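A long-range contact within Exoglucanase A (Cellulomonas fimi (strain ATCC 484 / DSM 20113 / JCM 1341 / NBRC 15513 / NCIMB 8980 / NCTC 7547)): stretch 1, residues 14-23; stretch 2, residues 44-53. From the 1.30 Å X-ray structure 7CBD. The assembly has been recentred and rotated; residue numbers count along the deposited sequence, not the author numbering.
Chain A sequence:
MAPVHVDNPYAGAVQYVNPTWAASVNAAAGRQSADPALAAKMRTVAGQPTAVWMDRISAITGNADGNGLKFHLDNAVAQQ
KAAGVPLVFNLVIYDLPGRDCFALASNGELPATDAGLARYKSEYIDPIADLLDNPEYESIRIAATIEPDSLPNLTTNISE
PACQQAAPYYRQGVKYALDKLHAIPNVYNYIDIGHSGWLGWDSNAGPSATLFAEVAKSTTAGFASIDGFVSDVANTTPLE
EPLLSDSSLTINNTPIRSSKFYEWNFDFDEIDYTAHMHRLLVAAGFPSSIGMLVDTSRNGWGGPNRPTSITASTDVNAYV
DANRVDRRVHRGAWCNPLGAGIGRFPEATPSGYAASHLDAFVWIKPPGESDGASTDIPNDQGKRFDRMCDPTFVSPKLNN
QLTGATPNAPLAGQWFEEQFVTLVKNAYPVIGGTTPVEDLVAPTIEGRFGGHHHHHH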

# COMPACT_ATOMS: atom_id res chain seq x y z
N VAL A 14 17.38 3.16 8.91
CA VAL A 14 16.72 4.24 8.20
C VAL A 14 16.06 3.65 6.96
O VAL A 14 16.33 2.52 6.56
N GLN A 15 15.18 4.43 6.32
CA GLN A 15 14.54 4.02 5.08
C GLN A 15 14.92 4.96 3.94
O GLN A 15 15.11 6.17 4.14
N TYR A 16 15.02 4.41 2.74
CA TYR A 16 15.37 5.19 1.55
C TYR A 16 14.36 6.28 1.28
O TYR A 16 13.15 6.04 1.29
N VAL A 17 14.86 7.48 0.98
CA VAL A 17 14.02 8.59 0.53
C VAL A 17 14.26 8.79 -0.97
O VAL A 17 15.41 8.95 -1.41
N ASN A 18 13.18 8.76 -1.75
CA ASN A 18 13.23 8.81 -3.20
C ASN A 18 13.35 10.26 -3.67
O ASN A 18 12.39 11.02 -3.54
N PRO A 19 14.50 10.67 -4.21
CA PRO A 19 14.66 12.08 -4.59
C PRO A 19 13.75 12.52 -5.72
O PRO A 19 13.44 13.72 -5.81
N THR A 20 13.31 11.60 -6.57
CA THR A 20 12.40 11.97 -7.65
C THR A 20 11.02 12.32 -7.10
O THR A 20 10.43 13.35 -7.47
N TRP A 21 10.51 11.50 -6.19
CA TRP A 21 9.24 11.82 -5.54
C TRP A 21 9.38 13.05 -4.66
O TRP A 21 8.50 13.92 -4.65
N ALA A 22 10.51 13.18 -3.95
CA ALA A 22 10.72 14.37 -3.13
C ALA A 22 10.66 15.63 -3.99
O ALA A 22 10.08 16.64 -3.58
N ALA A 23 11.26 15.59 -5.18
CA ALA A 23 11.22 16.75 -6.07
C ALA A 23 9.79 17.05 -6.51
O ALA A 23 9.39 18.22 -6.59
N THR A 44 7.69 19.21 4.58
CA THR A 44 7.94 18.14 5.55
C THR A 44 7.68 16.77 4.93
O THR A 44 8.46 15.83 5.13
N VAL A 45 6.59 16.64 4.18
CA VAL A 45 6.26 15.37 3.54
C VAL A 45 7.38 14.91 2.62
O VAL A 45 7.68 13.71 2.53
N ALA A 46 8.02 15.85 1.92
CA ALA A 46 9.06 15.53 0.95
C ALA A 46 10.27 14.83 1.57
O ALA A 46 11.05 14.19 0.84
N GLY A 47 10.46 14.94 2.88
CA GLY A 47 11.56 14.27 3.52
C GLY A 47 11.30 12.84 3.94
O GLY A 47 12.20 12.19 4.48
N GLN A 48 10.10 12.32 3.69
CA GLN A 48 9.72 11.00 4.18
C GLN A 48 10.02 9.91 3.16
O GLN A 48 10.01 10.16 1.95
N PRO A 49 10.28 8.69 3.64
CA PRO A 49 10.63 7.57 2.74
C PRO A 49 9.39 6.92 2.13
O PRO A 49 8.41 6.63 2.83
N THR A 50 9.44 6.67 0.82
CA THR A 50 8.38 6.02 0.07
C THR A 50 8.98 4.90 -0.77
O THR A 50 10.16 4.92 -1.12
N ALA A 51 8.14 3.92 -1.12
CA ALA A 51 8.61 2.81 -1.92
C ALA A 51 8.72 3.20 -3.39
O ALA A 51 7.96 4.03 -3.90
N VAL A 52 9.68 2.57 -4.06
CA VAL A 52 9.83 2.69 -5.51
C VAL A 52 9.09 1.53 -6.16
O VAL A 52 9.35 0.36 -5.84
N TRP A 53 8.17 1.85 -7.07
CA TRP A 53 7.32 0.85 -7.71
C TRP A 53 7.90 0.45 -9.05
O TRP A 53 8.07 1.29 -9.94

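The two stretches meet in a mixed contact, with small apolar side chains and one tryptophan packed against backbone and four waters supplying the polar links, and no direct hydrogen bond crosses between them. Trp21 (chi1 t, chi2 83°) points toward stretch 2 and brings its ring up to the turn from Val45 to Gln48. Thr50 CG2 sits 3.7 Å from the centroid of the Trp21 six-membered ring, almost on the ring normal, a CH-pi contact over the face. Val45 O lies at the ring edge, 3.2 Å from Trp21 CH2; Val45 CG1 (Val45 chi1 t) packs 3.7 Å from the same Trp21 CH2. Ala22 CB comes within 3.4 Å of Ala46 O, and Ala22 CA lies 4.6 Å from Ala46 CA. Val17 (t) points sideways, yet its CG2 reaches Gly47 O at 3.6 Å and Pro49 CB at 4.1 Å. Pro49 also packs against Tyr16 and Gln15, its CB 3.0 Å from Tyr16 O and 3.5 Å from Gln15 CB. Farther along, Val52 (t) turns toward stretch 1, where Val52 CG2 meets the edge of the Tyr16 (chi1 t) ring at CE2 (4.0 Å) and Asn18 ND2 (3.8 Å). Asn18 (t), also pointing toward stretch 2, divides its amide: OD1 caps the helix, accepting from Thr20 N at 2.9 Å and weakly from Trp21 N at 3.4 Å, while ND2 donates to water 4 at 2.9 Å. That water donates to Ala51 O (2.7 Å) and also bonds Thr50 OG1 (2.7 Å). Thr50 (p), toward stretch 1, bonds a second water through OG1, water 3 at 2.7 Å, which accepts from Asn18 N and donates to Gln48 O, both 2.8 Å away. Water 2 donates to Tyr16 O (2.8 Å) and Thr50 O (3.0 Å); water 1 joins OE1 of inward-pointing Gln15 (chi1 m) to Pro49 O, donating to each at 2.8 Å.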

# COMPACT_ATOMS: atom_id res chain seq x y z
CB VAL A 14 17.73 5.37 7.85
CG1 VAL A 14 18.79 4.88 6.89
CG2 VAL A 14 17.04 6.61 7.33
CB GLN A 15 13.01 3.97 5.23
CG GLN A 15 12.54 2.98 6.27
CD GLN A 15 11.03 2.88 6.30
OE1 GLN A 15 10.39 2.69 5.27
NE2 GLN A 15 10.45 3.00 7.49
CB TYR A 16 15.41 4.26 0.34
CG TYR A 16 15.65 4.93 -1.00
CD1 TYR A 16 16.89 5.47 -1.31
CD2 TYR A 16 14.65 4.99 -1.97
CE1 TYR A 16 17.13 6.07 -2.53
CE2 TYR A 16 14.88 5.57 -3.20
CZ TYR A 16 16.12 6.10 -3.48
OH TYR A 16 16.39 6.69 -4.70
CB VAL A 17 14.31 9.86 1.34
CG1 VAL A 17 13.47 11.02 0.83
CG2 VAL A 17 14.03 9.61 2.81
CB ASN A 18 11.96 8.14 -3.75
CG ASN A 18 11.85 8.22 -5.25
OD1 ASN A 18 12.67 8.83 -5.93
ND2 ASN A 18 10.81 7.59 -5.78
CB PRO A 19 16.14 12.19 -4.98
CG PRO A 19 16.49 10.81 -5.43
CD PRO A 19 15.68 9.86 -4.57
CB THR A 20 12.31 10.82 -8.66
OG1 THR A 20 13.63 10.44 -9.06
CG2 THR A 20 11.50 11.22 -9.89
CB TRP A 21 8.74 10.61 -4.75
CG TRP A 21 7.51 10.90 -3.93
CD1 TRP A 21 6.21 10.90 -4.36
CD2 TRP A 21 7.48 11.23 -2.54
NE1 TRP A 21 5.37 11.21 -3.31
CE2 TRP A 21 6.13 11.42 -2.18
CE3 TRP A 21 8.47 11.39 -1.56
CZ2 TRP A 21 5.74 11.75 -0.88
CZ3 TRP A 21 8.08 11.72 -0.28
CH2 TRP A 21 6.73 11.90 0.05
CB ALA A 22 12.06 14.28 -2.40
CB ALA A 23 12.14 16.53 -7.27
CB THR A 44 7.07 18.34 6.78
OG1 THR A 44 7.38 19.60 7.36
CG2 THR A 44 7.32 17.23 7.81
CB VAL A 45 4.91 15.50 2.81
CG1 VAL A 45 4.62 14.28 1.94
CG2 VAL A 45 3.78 15.71 3.81
CB ALA A 46 9.52 16.80 0.23
CB GLN A 48 8.24 10.99 4.52
CG GLN A 48 7.93 11.91 5.69
CD GLN A 48 8.71 11.49 6.92
OE1 GLN A 48 8.60 10.36 7.37
NE2 GLN A 48 9.54 12.40 7.46
CB PRO A 49 11.34 6.59 3.68
CG PRO A 49 10.68 6.81 4.99
CD PRO A 49 10.38 8.30 5.06
CB THR A 50 7.66 7.00 -0.86
OG1 THR A 50 8.62 7.65 -1.71
CG2 THR A 50 6.89 8.05 -0.08
CB ALA A 51 7.66 1.61 -1.79
CB VAL A 52 11.31 2.70 -5.90
CG1 VAL A 52 11.46 2.62 -7.41
CG2 VAL A 52 11.98 3.95 -5.34
CB TRP A 53 5.91 1.40 -7.92
CG TRP A 53 5.11 1.55 -6.67
CD1 TRP A 53 5.40 2.36 -5.60
CD2 TRP A 53 3.89 0.86 -6.34
NE1 TRP A 53 4.42 2.22 -4.63
CE2 TRP A 53 3.49 1.31 -5.06
CE3 TRP A 53 3.10 -0.08 -7.01
CZ2 TRP A 53 2.34 0.83 -4.44
CZ3 TRP A 53 1.96 -0.54 -6.38
CH2 TRP A 53 1.59 -0.08 -5.11
O HOH W 1 8.29 4.03 3.96
O HOH W 2 12.00 3.52 0.77
O HOH W 3 10.69 9.05 -0.57
O HOH W 4 8.52 6.66 -4.26